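Local coordinates for DyP (Bjerkandera adusta, PDB 3VXJ), which is a dye-decolorizing peroxidase with heme b that probably uses hydrogen peroxide to oxidise dyes and phenols, and binds 2,6-dimethoxyphenol, at residues A[87-92]-A[361-366]; A[98-103]-A[366-371]; A[173-178]-A[326-331]; A[392-397]-A[418-423]. One frame throughout, in Å; residues are numbered along the deposited sequence.

Contact 1 of 4, residues A[87-92]-A[361-366]; sequences DAQFPD and SIIGNG
D87 and I363 make the direct polar link between two loops, and the carboxylate that forms it also closes an Asx turn in its own chain. OD1 of D87 accepts the backbone N of I363 at 3.1 Å with an N-H...O angle of 149°, the donor arriving on the syn side and somewhat out of the carboxylate plane. The two side chains cross at about a right angle, with I363 CD1 3.5 Å from D87 OD2. The same methyl reaches CB of F90 at 4.3 Å, a loose apolar contact. Water extends the polar part. Water 1 donates to D87 OD1 and to Q89 OE1, and accepts from G364 N at 2.8 Å; the bend of Q89 at chi2 (83°) turns its CD for this approach. Water 2 donates to D87 OD1 at 2.7 Å and only weakly to S361 O, so OD1 gathers one amide and two waters. Outside the two loops, F217 of strand 216-225 touches both D87 and I363, and Y427 of strand 420-430 packs on Q89 and I363. The carboxylate itself is positioned from within its loop. CG of D87 is anti to the backbone N (chi1 -174°), and OD2 accepts the N of Q89 from above the carboxylate plane at 2.9 Å, and the N of F90 on its anti lone pair at 2.8 Å.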
# COMPACT_ATOMS: atom_id res chain seq x y z
N ASP A 87 12.27 -15.47 -4.16
CA ASP A 87 11.74 -14.79 -2.98
C ASP A 87 11.42 -15.78 -1.87
O ASP A 87 10.84 -16.82 -2.13
CB ASP A 87 10.51 -13.96 -3.35
CG ASP A 87 10.03 -13.11 -2.19
OD1 ASP A 87 10.55 -11.99 -2.02
OD2 ASP A 87 9.16 -13.59 -1.44
N ALA A 88 11.77 -15.43 -0.63
CA ALA A 88 11.58 -16.33 0.51
C ALA A 88 10.12 -16.52 0.92
O ALA A 88 9.76 -17.57 1.46
CB ALA A 88 12.40 -15.85 1.70
N GLN A 89 9.27 -15.51 0.69
CA GLN A 89 7.88 -15.55 1.16
C GLN A 89 6.87 -15.93 0.09
O GLN A 89 5.84 -16.53 0.39
CB GLN A 89 7.48 -14.22 1.79
CG GLN A 89 7.95 -14.05 3.21
CD GLN A 89 9.38 -13.57 3.29
OE1 GLN A 89 9.78 -12.70 2.52
NE2 GLN A 89 10.15 -14.11 4.23
N PHE A 90 7.13 -15.55 -1.16
CA PHE A 90 6.19 -15.81 -2.24
C PHE A 90 5.73 -17.28 -2.33
O PHE A 90 4.54 -17.53 -2.49
CB PHE A 90 6.78 -15.32 -3.56
CG PHE A 90 5.94 -15.58 -4.77
CD1 PHE A 90 4.80 -14.81 -5.04
CD2 PHE A 90 6.31 -16.57 -5.68
CE1 PHE A 90 4.03 -15.04 -6.18
CE2 PHE A 90 5.55 -16.81 -6.82
CZ PHE A 90 4.41 -16.03 -7.08
N PRO A 91 6.66 -18.26 -2.20
CA PRO A 91 6.22 -19.64 -2.46
C PRO A 91 5.14 -20.15 -1.51
O PRO A 91 4.26 -20.88 -1.95
CB PRO A 91 7.51 -20.45 -2.32
CG PRO A 91 8.59 -19.49 -2.72
CD PRO A 91 8.13 -18.20 -2.08
N ASP A 92 5.20 -19.78 -0.23
CA ASP A 92 4.23 -20.32 0.73
C ASP A 92 2.92 -19.55 0.77
O ASP A 92 1.94 -20.03 1.35
CB ASP A 92 4.82 -20.42 2.13
CG ASP A 92 5.89 -21.49 2.26
OD1 ASP A 92 5.97 -22.38 1.38
OD2 ASP A 92 6.63 -21.44 3.25
N SER A 361 10.85 -5.58 -5.24
CA SER A 361 11.51 -6.77 -5.77
C SER A 361 11.67 -7.87 -4.72
O SER A 361 11.68 -9.05 -5.07
CB SER A 361 12.88 -6.40 -6.34
OG SER A 361 13.69 -5.90 -5.30
N ILE A 362 11.80 -7.49 -3.44
CA ILE A 362 12.05 -8.45 -2.36
C ILE A 362 11.00 -8.18 -1.31
O ILE A 362 11.03 -7.14 -0.64
CB ILE A 362 13.48 -8.31 -1.78
CG1 ILE A 362 14.53 -8.62 -2.85
CG2 ILE A 362 13.67 -9.25 -0.57
CD1 ILE A 362 15.94 -8.11 -2.51
N ILE A 363 10.03 -9.08 -1.21
CA ILE A 363 8.92 -8.90 -0.27
C ILE A 363 9.45 -8.63 1.14
O ILE A 363 8.97 -7.73 1.84
CB ILE A 363 7.95 -10.11 -0.29
CG1 ILE A 363 7.24 -10.17 -1.65
CG2 ILE A 363 6.93 -10.02 0.85
CD1 ILE A 363 6.39 -11.43 -1.85
N GLY A 364 10.46 -9.39 1.54
CA GLY A 364 11.05 -9.28 2.87
C GLY A 364 11.72 -7.96 3.18
O GLY A 364 11.95 -7.64 4.34
N ASN A 365 12.03 -7.18 2.15
CA ASN A 365 12.68 -5.88 2.31
C ASN A 365 11.72 -4.70 2.21
O ASN A 365 12.07 -3.59 2.60
CB ASN A 365 13.78 -5.70 1.27
CG ASN A 365 15.00 -6.53 1.57
OD1 ASN A 365 15.12 -7.13 2.65
ND2 ASN A 365 15.92 -6.55 0.62
N GLY A 366 10.53 -4.91 1.66
CA GLY A 366 9.57 -3.82 1.45
C GLY A 366 8.46 -3.92 2.46
O GLY A 366 8.69 -3.71 3.65
O HOH W 1 11.29 -11.88 0.56
O HOH W 2 12.92 -11.74 -3.38

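Contact 2 of 4, residues A[98-103]-A[366-371]; sequences AANLGD and GFRFQQ. With HEM (protoporphyrin IX containing Fe), chain B.
The heme pocket wall formed by helix 367-375 is backed here by L101, which packs on F367 from a short helix whose end at G102 is a Schellman motif. L101 and F367 cross at about a right angle, and F367 holds CG anti to its backbone N (chi1 167°). CD1 of L101 lies in the plane of the F367 ring, at its edge, while CD2 comes obliquely to within 3.8 Å of F367 CE2. That second methyl also touches CG of R368 and CG of Q371, each at 4.1 Å. Across the ring from CE2, F367 CD1 lies 3.6 Å from the heme vinyl carbon CBC, an oblique approach, so the phenyl lies between L101 and the heme vinyl, with Q371 alongside touching both. Q370 adds OE1 at 3.4 Å from heme CAC. Farther out, N100 ND2 sits in the guanidinium plane of R368, at the edge near NH2 (3.6 Å), with amide and guanidinium planes 77° apart. Both groups are donors, and D97 serves both: OD1 accepts from N100 ND2, and OD2 forms a salt bridge with R368 NE. NE2 of Q371 donates to I394 O and N376 OD1. At the helix end G102 has a positive phi (99°), and the motif is closed by D103 N, which donates to A98 O at 3.1 Å.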
# COMPACT_ATOMS: atom_id res chain seq x y z
N ALA A 98 0.94 -14.97 7.74
CA ALA A 98 0.09 -13.97 8.39
C ALA A 98 0.38 -13.82 9.88
O ALA A 98 0.42 -12.70 10.40
CB ALA A 98 -1.37 -14.27 8.12
N ALA A 99 0.61 -14.94 10.56
CA ALA A 99 0.94 -14.87 11.97
C ALA A 99 2.25 -14.10 12.20
O ALA A 99 2.36 -13.36 13.18
CB ALA A 99 1.00 -16.27 12.58
N ASN A 100 3.22 -14.26 11.30
CA ASN A 100 4.46 -13.50 11.40
C ASN A 100 4.25 -12.01 11.30
O ASN A 100 4.97 -11.23 11.92
CB ASN A 100 5.47 -13.93 10.34
CG ASN A 100 5.90 -15.36 10.49
OD1 ASN A 100 6.12 -15.85 11.61
ND2 ASN A 100 6.05 -16.05 9.37
N LEU A 101 3.25 -11.61 10.50
CA LEU A 101 2.89 -10.20 10.35
C LEU A 101 2.18 -9.65 11.57
O LEU A 101 2.05 -8.43 11.70
CB LEU A 101 2.04 -9.99 9.09
CG LEU A 101 2.60 -10.47 7.75
CD1 LEU A 101 1.54 -10.43 6.66
CD2 LEU A 101 3.83 -9.63 7.35
N GLY A 102 1.71 -10.53 12.45
CA GLY A 102 0.98 -10.12 13.66
C GLY A 102 -0.53 -10.24 13.54
O GLY A 102 -1.26 -9.83 14.44
N ASP A 103 -0.99 -10.80 12.42
CA ASP A 103 -2.42 -10.91 12.14
C ASP A 103 -3.14 -11.82 13.13
O ASP A 103 -2.61 -12.86 13.56
CB ASP A 103 -2.67 -11.53 10.76
CG ASP A 103 -2.31 -10.61 9.61
OD1 ASP A 103 -1.58 -9.61 9.77
OD2 ASP A 103 -2.76 -10.94 8.49
N GLY A 366 10.53 -4.91 1.66
CA GLY A 366 9.57 -3.82 1.45
C GLY A 366 8.46 -3.92 2.46
O GLY A 366 8.69 -3.71 3.65
N PHE A 367 7.28 -4.31 2.00
CA PHE A 367 6.12 -4.54 2.86
C PHE A 367 6.47 -5.24 4.17
O PHE A 367 6.09 -4.79 5.25
CB PHE A 367 5.08 -5.37 2.11
CG PHE A 367 4.01 -5.92 3.00
CD1 PHE A 367 3.08 -5.08 3.62
CD2 PHE A 367 3.98 -7.28 3.31
CE1 PHE A 367 2.11 -5.59 4.49
CE2 PHE A 367 3.01 -7.80 4.16
CZ PHE A 367 2.09 -6.95 4.77
N ARG A 368 7.14 -6.39 4.07
CA ARG A 368 7.32 -7.23 5.24
C ARG A 368 8.27 -6.62 6.26
O ARG A 368 8.07 -6.76 7.47
CB ARG A 368 7.78 -8.62 4.81
CG ARG A 368 7.64 -9.67 5.86
CD ARG A 368 7.93 -11.02 5.22
NE ARG A 368 7.68 -12.13 6.12
CZ ARG A 368 8.54 -12.57 7.04
NH1 ARG A 368 9.73 -12.00 7.18
NH2 ARG A 368 8.21 -13.60 7.81
N PHE A 369 9.30 -5.94 5.76
CA PHE A 369 10.27 -5.24 6.62
C PHE A 369 9.62 -4.06 7.34
O PHE A 369 9.82 -3.86 8.53
CB PHE A 369 11.44 -4.76 5.77
CG PHE A 369 12.74 -4.66 6.52
CD1 PHE A 369 13.60 -5.75 6.57
CD2 PHE A 369 13.12 -3.48 7.13
CE1 PHE A 369 14.81 -5.66 7.24
CE2 PHE A 369 14.33 -3.40 7.83
CZ PHE A 369 15.17 -4.49 7.87
N GLN A 370 8.83 -3.30 6.59
CA GLN A 370 8.07 -2.18 7.14
C GLN A 370 7.09 -2.64 8.22
O GLN A 370 6.93 -1.97 9.24
CB GLN A 370 7.34 -1.45 6.01
CG GLN A 370 8.30 -0.80 5.05
CD GLN A 370 7.66 -0.46 3.73
OE1 GLN A 370 6.43 -0.40 3.61
NE2 GLN A 370 8.48 -0.25 2.71
N GLN A 371 6.47 -3.79 8.00
CA GLN A 371 5.50 -4.33 8.94
C GLN A 371 6.15 -4.93 10.19
O GLN A 371 5.81 -4.56 11.33
CB GLN A 371 4.64 -5.40 8.26
CG GLN A 371 3.51 -5.93 9.16
CD GLN A 371 2.47 -4.86 9.47
OE1 GLN A 371 1.88 -4.29 8.55
NE2 GLN A 371 2.28 -4.56 10.75
CHA HEM B . 2.20 6.40 3.95
CHB HEM B . -2.31 5.36 5.35
CHC HEM B . -1.16 0.68 5.73
CHD HEM B . 3.34 1.68 4.30
C1A HEM B . 0.89 6.53 4.33
C2A HEM B . 0.17 7.78 4.43
C3A HEM B . -1.08 7.49 4.83
C4A HEM B . -1.19 6.05 4.96
CMA HEM B . -2.24 8.47 5.09
CAA HEM B . 0.79 9.18 4.20
CBA HEM B . 0.74 9.68 2.75
CGA HEM B . 1.70 8.98 1.82
O1A HEM B . 2.93 9.18 1.92
O2A HEM B . 1.21 8.22 0.94
C1B HEM B . -2.41 4.00 5.56
C2B HEM B . -3.59 3.29 5.98
C3B HEM B . -3.28 1.98 6.08
C4B HEM B . -1.88 1.85 5.71
CMB HEM B . -4.95 3.97 6.27
CAB HEM B . -4.18 0.80 6.47
CBB HEM B . -5.51 0.84 6.32
C1C HEM B . 0.17 0.55 5.42
C2C HEM B . 0.94 -0.67 5.49
C3C HEM B . 2.20 -0.39 5.11
C4C HEM B . 2.24 1.02 4.78
CMC HEM B . 0.37 -2.03 5.92
CAC HEM B . 3.42 -1.33 5.00
CBC HEM B . 3.63 -2.32 5.88
C1D HEM B . 3.42 3.02 4.01
C2D HEM B . 4.57 3.65 3.41
C3D HEM B . 4.22 5.10 3.31
C4D HEM B . 2.89 5.22 3.86
CMD HEM B . 5.90 3.02 2.96
CAD HEM B . 5.15 6.19 2.76
CBD HEM B . 6.12 6.58 3.87
CGD HEM B . 7.11 7.61 3.41
O1D HEM B . 7.24 8.65 4.12
O2D HEM B . 7.77 7.41 2.37
NA HEM B . 0.04 5.51 4.68
NB HEM B . -1.36 3.09 5.44
NC HEM B . 1.00 1.57 5.02
ND HEM B . 2.42 3.97 4.24
FE HEM B . 0.54 3.54 4.91
O HOH W 3 0.00 3.36 3.00

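Contact 3 of 4, residues A[173-178]-A[326-331]; sequences ISQPSV and HAMRSS. With HEM (protoporphyrin IX containing Fe), chain B; 3DM (2,6-dimethoxyphenol), chain D.
The chain from S174 to V178 runs at 114° to that from H326 to R329, coming nearest where CA of Q175 lies 5.8 Å from CA of M328. This is the water-bearing side of the heme pocket, just after the GxxDG sequence signature of DyP-type peroxidases. Q175 imitates a strand partner for R329: its OE1 accepts R329 N on an in-plane lone pair at 2.9 Å, nearly straight at 169°, while its NE2 donates, tilted from the amide plane, to R329 O. The R329 guanidinium lies between two groups, Q175 NE2 over one face and heme C3D over the centre of the other. The bend at chi3 (-62°) places NE over pyrrole D of the porphyrin. R329 NH2 serves two acceptors, S174 O at 2.9 Å and the heme propionate. R329 NH2 lies 2.7 Å from HEM O2A, and NE donates to water 4. The propionates are also held by I173 N, S174 N and S174 OG. Apolar packing fills the other end, P176 CG meeting M328 SD at 3.7 Å. H326 turns its ring edge to 2,6-dimethoxyphenol, with NE2 3.0 Å from ligand O2. D171 pairs with R329 NH1 in a salt bridge, and that same NH1 donates at 2.9 Å to water 3, the water bound to the heme iron.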
# COMPACT_ATOMS: atom_id res chain seq x y z
N ILE A 173 1.25 10.21 -1.29
CA ILE A 173 2.15 11.36 -1.42
C ILE A 173 3.58 10.90 -1.67
O ILE A 173 4.23 11.36 -2.62
CB ILE A 173 2.12 12.22 -0.14
CG1 ILE A 173 0.73 12.84 0.04
CG2 ILE A 173 3.22 13.29 -0.16
CD1 ILE A 173 0.50 13.45 1.40
N SER A 174 4.08 10.02 -0.80
CA SER A 174 5.49 9.64 -0.81
C SER A 174 5.75 8.30 -1.48
O SER A 174 5.32 7.25 -0.99
CB SER A 174 6.06 9.64 0.62
OG SER A 174 7.44 9.40 0.56
N GLN A 175 6.49 8.33 -2.58
CA GLN A 175 6.86 7.14 -3.34
C GLN A 175 8.32 7.25 -3.73
O GLN A 175 8.83 8.35 -3.95
CB GLN A 175 6.03 7.03 -4.62
CG GLN A 175 4.51 7.14 -4.47
CD GLN A 175 3.82 5.84 -4.03
OE1 GLN A 175 4.46 4.83 -3.71
NE2 GLN A 175 2.50 5.88 -4.00
N PRO A 176 9.02 6.11 -3.84
CA PRO A 176 10.39 6.18 -4.36
C PRO A 176 10.38 6.50 -5.85
O PRO A 176 9.39 6.26 -6.53
CB PRO A 176 10.92 4.76 -4.12
CG PRO A 176 9.69 3.90 -4.13
CD PRO A 176 8.59 4.73 -3.55
N SER A 177 11.48 7.05 -6.33
CA SER A 177 11.68 7.25 -7.76
C SER A 177 12.80 6.32 -8.20
O SER A 177 13.86 6.31 -7.58
CB SER A 177 12.05 8.70 -8.04
OG SER A 177 12.15 8.96 -9.43
N VAL A 178 12.57 5.55 -9.25
CA VAL A 178 13.64 4.68 -9.76
C VAL A 178 14.42 5.37 -10.87
O VAL A 178 13.86 6.13 -11.67
CB VAL A 178 13.13 3.29 -10.23
CG1 VAL A 178 12.47 2.53 -9.08
CG2 VAL A 178 12.19 3.41 -11.42
N HIS A 326 12.66 0.73 0.43
CA HIS A 326 11.64 1.51 -0.25
C HIS A 326 10.74 0.62 -1.08
O HIS A 326 11.17 -0.43 -1.57
CB HIS A 326 12.28 2.60 -1.10
CG HIS A 326 13.01 3.63 -0.29
ND1 HIS A 326 12.36 4.58 0.47
CD2 HIS A 326 14.34 3.84 -0.10
CE1 HIS A 326 13.26 5.34 1.08
NE2 HIS A 326 14.46 4.90 0.77
N ALA A 327 9.48 1.03 -1.24
CA ALA A 327 8.53 0.27 -2.04
C ALA A 327 7.48 1.22 -2.60
O ALA A 327 7.26 2.30 -2.04
CB ALA A 327 7.87 -0.81 -1.19
N MET A 328 6.83 0.81 -3.70
CA MET A 328 5.75 1.58 -4.33
C MET A 328 4.41 1.14 -3.75
O MET A 328 4.19 -0.04 -3.53
CB MET A 328 5.71 1.31 -5.83
CG MET A 328 6.93 1.74 -6.62
SD MET A 328 7.09 3.53 -6.74
CE MET A 328 8.28 3.63 -8.08
N ARG A 329 3.50 2.09 -3.56
CA ARG A 329 2.14 1.75 -3.15
C ARG A 329 1.11 2.23 -4.16
O ARG A 329 1.23 3.32 -4.74
CB ARG A 329 1.82 2.33 -1.78
CG ARG A 329 2.65 1.75 -0.65
CD ARG A 329 2.53 2.60 0.62
NE ARG A 329 3.05 3.95 0.37
CZ ARG A 329 2.36 5.07 0.50
NH1 ARG A 329 1.11 5.05 0.95
NH2 ARG A 329 2.91 6.24 0.20
N SER A 330 0.09 1.40 -4.35
CA SER A 330 -1.03 1.76 -5.24
C SER A 330 -2.36 1.32 -4.63
O SER A 330 -3.15 0.60 -5.25
CB SER A 330 -0.84 1.13 -6.62
OG SER A 330 -1.66 1.78 -7.57
N SER A 331 -2.59 1.76 -3.40
CA SER A 331 -3.77 1.37 -2.65
C SER A 331 -4.99 2.19 -3.05
O SER A 331 -4.87 3.30 -3.56
CB SER A 331 -3.50 1.55 -1.17
OG SER A 331 -2.33 0.84 -0.79
CHA HEM B . 2.20 6.40 3.95
CHB HEM B . -2.31 5.36 5.35
CHC HEM B . -1.16 0.68 5.73
CHD HEM B . 3.34 1.68 4.30
C1A HEM B . 0.89 6.53 4.33
C2A HEM B . 0.17 7.78 4.43
C3A HEM B . -1.08 7.49 4.83
C4A HEM B . -1.19 6.05 4.96
CMA HEM B . -2.24 8.47 5.09
CAA HEM B . 0.79 9.18 4.20
CBA HEM B . 0.74 9.68 2.75
CGA HEM B . 1.70 8.98 1.82
O1A HEM B . 2.93 9.18 1.92
O2A HEM B . 1.21 8.22 0.94
C1B HEM B . -2.41 4.00 5.56
C2B HEM B . -3.59 3.29 5.98
C3B HEM B . -3.28 1.98 6.08
C4B HEM B . -1.88 1.85 5.71
CMB HEM B . -4.95 3.97 6.27
CAB HEM B . -4.18 0.80 6.47
CBB HEM B . -5.51 0.84 6.32
C1C HEM B . 0.17 0.55 5.42
C2C HEM B . 0.94 -0.67 5.49
C3C HEM B . 2.20 -0.39 5.11
C4C HEM B . 2.24 1.02 4.78
CMC HEM B . 0.37 -2.03 5.92
CAC HEM B . 3.42 -1.33 5.00
CBC HEM B . 3.63 -2.32 5.88
C1D HEM B . 3.42 3.02 4.01
C2D HEM B . 4.57 3.65 3.41
C3D HEM B . 4.22 5.10 3.31
C4D HEM B . 2.89 5.22 3.86
CMD HEM B . 5.90 3.02 2.96
CAD HEM B . 5.15 6.19 2.76
CBD HEM B . 6.12 6.58 3.87
CGD HEM B . 7.11 7.61 3.41
O1D HEM B . 7.24 8.65 4.12
O2D HEM B . 7.77 7.41 2.37
NA HEM B . 0.04 5.51 4.68
NB HEM B . -1.36 3.09 5.44
NC HEM B . 1.00 1.57 5.02
ND HEM B . 2.42 3.97 4.24
FE HEM B . 0.54 3.54 4.91
O1 3DM D . 13.41 8.43 2.08
C1 3DM D . 14.57 8.82 2.72
C2 3DM D . 15.44 7.87 3.28
O2 3DM D . 15.12 6.54 3.20
C7 3DM D . 15.79 5.63 4.08
C3 3DM D . 16.61 8.32 3.92
C4 3DM D . 16.89 9.69 4.01
C5 3DM D . 16.02 10.62 3.44
C6 3DM D . 14.86 10.18 2.80
O3 3DM D . 13.98 11.05 2.23
C8 3DM D . 14.10 12.45 2.58
O HOH W 4 5.62 4.28 -1.05
O HOH W 3 0.00 3.36 3.00

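Contact 4 of 4, residues A[392-397]-A[418-423]; sequences PIIGQT and LFVIPK. With HEM (protoporphyrin IX containing Fe), chain B.
I393 O, with CG2 of V420 lying 3.3 Å from it, is one of three backbone groups that grip water 5. The water donates to I393 O at 2.8 Å and also to P392 O, and accepts from F419 N, so it ties the loop to the residue just before strand 420-430, where direct bonds between the two are lacking. A second water also bridges the segments: water 6 donates to V420 O at 2.7 Å and to Q396 OE1. Q396 and P422 reach toward each other tip to tip, OE1 of Q396 coming to 3.2 Å from P422 CG, while Q396 NE2 turns to D103 and L101. The apolar part is a heme wall. I394 and V420 lie side by side, with I394 CG2 3.7 Å from V420 CG1. Both methyls meet the same heme vinyl, I394 CG2 at CAB (3.7 Å) and V420 CG1 at CBB. I394 holds CG1 in the crowded position between N and the carbonyl carbon (chi1 47°), against heme CMC. Around this wall, I393 and I394 pack on H308, the axial ligand on helix 308-312, I393 also meets helix 249-261, and V420 rests on F223 of strand 216-225, beside its own strand 420-430.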
# COMPACT_ATOMS: atom_id res chain seq x y z
N PRO A 392 0.76 3.05 15.69
CA PRO A 392 -0.66 3.01 16.06
C PRO A 392 -1.65 2.67 14.95
O PRO A 392 -2.75 2.22 15.27
CB PRO A 392 -0.93 4.43 16.59
CG PRO A 392 0.14 5.28 15.94
CD PRO A 392 1.35 4.38 15.91
N ILE A 393 -1.29 2.88 13.68
CA ILE A 393 -2.21 2.60 12.59
C ILE A 393 -2.19 1.12 12.19
O ILE A 393 -3.24 0.47 12.19
CB ILE A 393 -1.96 3.54 11.38
CG1 ILE A 393 -2.00 5.02 11.83
CG2 ILE A 393 -2.95 3.28 10.24
CD1 ILE A 393 -3.24 5.43 12.66
N ILE A 394 -1.01 0.57 11.87
CA ILE A 394 -0.94 -0.83 11.42
C ILE A 394 -0.01 -1.74 12.22
O ILE A 394 0.14 -2.90 11.89
CB ILE A 394 -0.74 -1.00 9.87
CG1 ILE A 394 0.37 -0.09 9.33
CG2 ILE A 394 -2.05 -0.76 9.12
CD1 ILE A 394 1.77 -0.61 9.61
N GLY A 395 0.61 -1.24 13.29
CA GLY A 395 1.42 -2.11 14.15
C GLY A 395 0.56 -3.17 14.82
O GLY A 395 -0.55 -2.87 15.28
N GLN A 396 1.05 -4.40 14.90
CA GLN A 396 0.18 -5.49 15.38
C GLN A 396 0.54 -6.18 16.70
O GLN A 396 -0.25 -6.98 17.22
CB GLN A 396 -0.11 -6.48 14.25
CG GLN A 396 -1.03 -5.85 13.22
CD GLN A 396 -1.63 -6.85 12.28
OE1 GLN A 396 -2.86 -6.95 12.18
NE2 GLN A 396 -0.79 -7.60 11.58
N THR A 397 1.71 -5.86 17.22
CA THR A 397 2.20 -6.40 18.48
C THR A 397 1.32 -5.94 19.64
O THR A 397 0.92 -4.77 19.69
CB THR A 397 3.61 -5.87 18.70
OG1 THR A 397 4.40 -6.13 17.53
CG2 THR A 397 4.28 -6.47 19.92
N LEU A 418 -6.88 -1.51 17.97
CA LEU A 418 -6.60 -1.73 16.55
C LEU A 418 -7.79 -1.25 15.71
O LEU A 418 -8.92 -1.71 15.89
CB LEU A 418 -6.29 -3.20 16.27
CG LEU A 418 -5.76 -3.57 14.87
CD1 LEU A 418 -4.49 -2.82 14.47
CD2 LEU A 418 -5.55 -5.08 14.76
N PHE A 419 -7.53 -0.30 14.81
CA PHE A 419 -8.57 0.27 13.95
C PHE A 419 -8.48 -0.24 12.51
O PHE A 419 -9.29 0.14 11.66
CB PHE A 419 -8.49 1.79 13.94
CG PHE A 419 -8.54 2.43 15.29
CD1 PHE A 419 -9.66 2.28 16.11
CD2 PHE A 419 -7.48 3.21 15.73
CE1 PHE A 419 -9.71 2.88 17.37
CE2 PHE A 419 -7.52 3.82 17.00
CZ PHE A 419 -8.63 3.65 17.81
N VAL A 420 -7.48 -1.09 12.26
CA VAL A 420 -7.22 -1.63 10.93
C VAL A 420 -7.15 -3.14 11.07
O VAL A 420 -6.28 -3.67 11.76
CB VAL A 420 -5.88 -1.09 10.35
CG1 VAL A 420 -5.59 -1.75 9.00
CG2 VAL A 420 -5.93 0.43 10.20
N ILE A 421 -8.08 -3.84 10.44
CA ILE A 421 -8.23 -5.28 10.62
C ILE A 421 -7.89 -6.00 9.31
O ILE A 421 -8.59 -5.81 8.31
CB ILE A 421 -9.68 -5.64 11.00
CG1 ILE A 421 -10.19 -4.78 12.18
CG2 ILE A 421 -9.81 -7.13 11.30
CD1 ILE A 421 -9.47 -5.01 13.50
N PRO A 422 -6.82 -6.80 9.30
CA PRO A 422 -6.54 -7.59 8.09
C PRO A 422 -7.59 -8.68 7.90
O PRO A 422 -7.83 -9.49 8.80
CB PRO A 422 -5.15 -8.20 8.37
CG PRO A 422 -4.57 -7.35 9.49
CD PRO A 422 -5.76 -6.96 10.32
N LYS A 423 -8.21 -8.69 6.72
CA LYS A 423 -9.27 -9.65 6.38
C LYS A 423 -8.80 -10.69 5.37
O LYS A 423 -9.55 -11.58 5.00
CB LYS A 423 -10.50 -8.93 5.82
CG LYS A 423 -11.13 -7.90 6.77
CD LYS A 423 -11.61 -8.51 8.08
CE LYS A 423 -12.82 -9.43 7.88
NZ LYS A 423 -13.16 -10.13 9.15
CHA HEM B . 2.20 6.40 3.95
CHB HEM B . -2.31 5.36 5.35
CHC HEM B . -1.16 0.68 5.73
CHD HEM B . 3.34 1.68 4.30
C1A HEM B . 0.89 6.53 4.33
C2A HEM B . 0.17 7.78 4.43
C3A HEM B . -1.08 7.49 4.83
C4A HEM B . -1.19 6.05 4.96
CMA HEM B . -2.24 8.47 5.09
CAA HEM B . 0.79 9.18 4.20
CBA HEM B . 0.74 9.68 2.75
CGA HEM B . 1.70 8.98 1.82
O1A HEM B . 2.93 9.18 1.92
O2A HEM B . 1.21 8.22 0.94
C1B HEM B . -2.41 4.00 5.56
C2B HEM B . -3.59 3.29 5.98
C3B HEM B . -3.28 1.98 6.08
C4B HEM B . -1.88 1.85 5.71
CMB HEM B . -4.95 3.97 6.27
CAB HEM B . -4.18 0.80 6.47
CBB HEM B . -5.51 0.84 6.32
C1C HEM B . 0.17 0.55 5.42
C2C HEM B . 0.94 -0.67 5.49
C3C HEM B . 2.20 -0.39 5.11
C4C HEM B . 2.24 1.02 4.78
CMC HEM B . 0.37 -2.03 5.92
CAC HEM B . 3.42 -1.33 5.00
CBC HEM B . 3.63 -2.32 5.88
C1D HEM B . 3.42 3.02 4.01
C2D HEM B . 4.57 3.65 3.41
C3D HEM B . 4.22 5.10 3.31
C4D HEM B . 2.89 5.22 3.86
CMD HEM B . 5.90 3.02 2.96
CAD HEM B . 5.15 6.19 2.76
CBD HEM B . 6.12 6.58 3.87
CGD HEM B . 7.11 7.61 3.41
O1D HEM B . 7.24 8.65 4.12
O2D HEM B . 7.77 7.41 2.37
NA HEM B . 0.04 5.51 4.68
NB HEM B . -1.36 3.09 5.44
NC HEM B . 1.00 1.57 5.02
ND HEM B . 2.42 3.97 4.24
FE HEM B . 0.54 3.54 4.91
O HOH W 5 -5.14 1.12 14.13
O HOH W 6 -3.67 -4.28 11.27
O HOH W 3 0.00 3.36 3.00

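In the fold
Contacts 1 and 2 both join the N-terminal DyP domain sequence to the C-terminal one; they share G366, and I363 O lies 3.2 Å from R368 N, a probable hydrogen bond. Contact 2 passes on to contact 4 through two probable hydrogen bonds, D103 OD1 to Q396 NE2 (2.8 Å) and Q371 NE2 to I394 O (2.9 Å). Contacts 2, 3 and 4 all touch the heme: contact 3 from the side of the iron-bound water, contact 4 beside the axial H308, their centres about 21 Å apart. Contact 3, nested in the loops closed by contacts 1 and 2, meets contact 2 where Q370 NE2 packs 4.0 Å from A327 CB. Contact 1 stays outside, the I363 side chain about 10 Å from the heme.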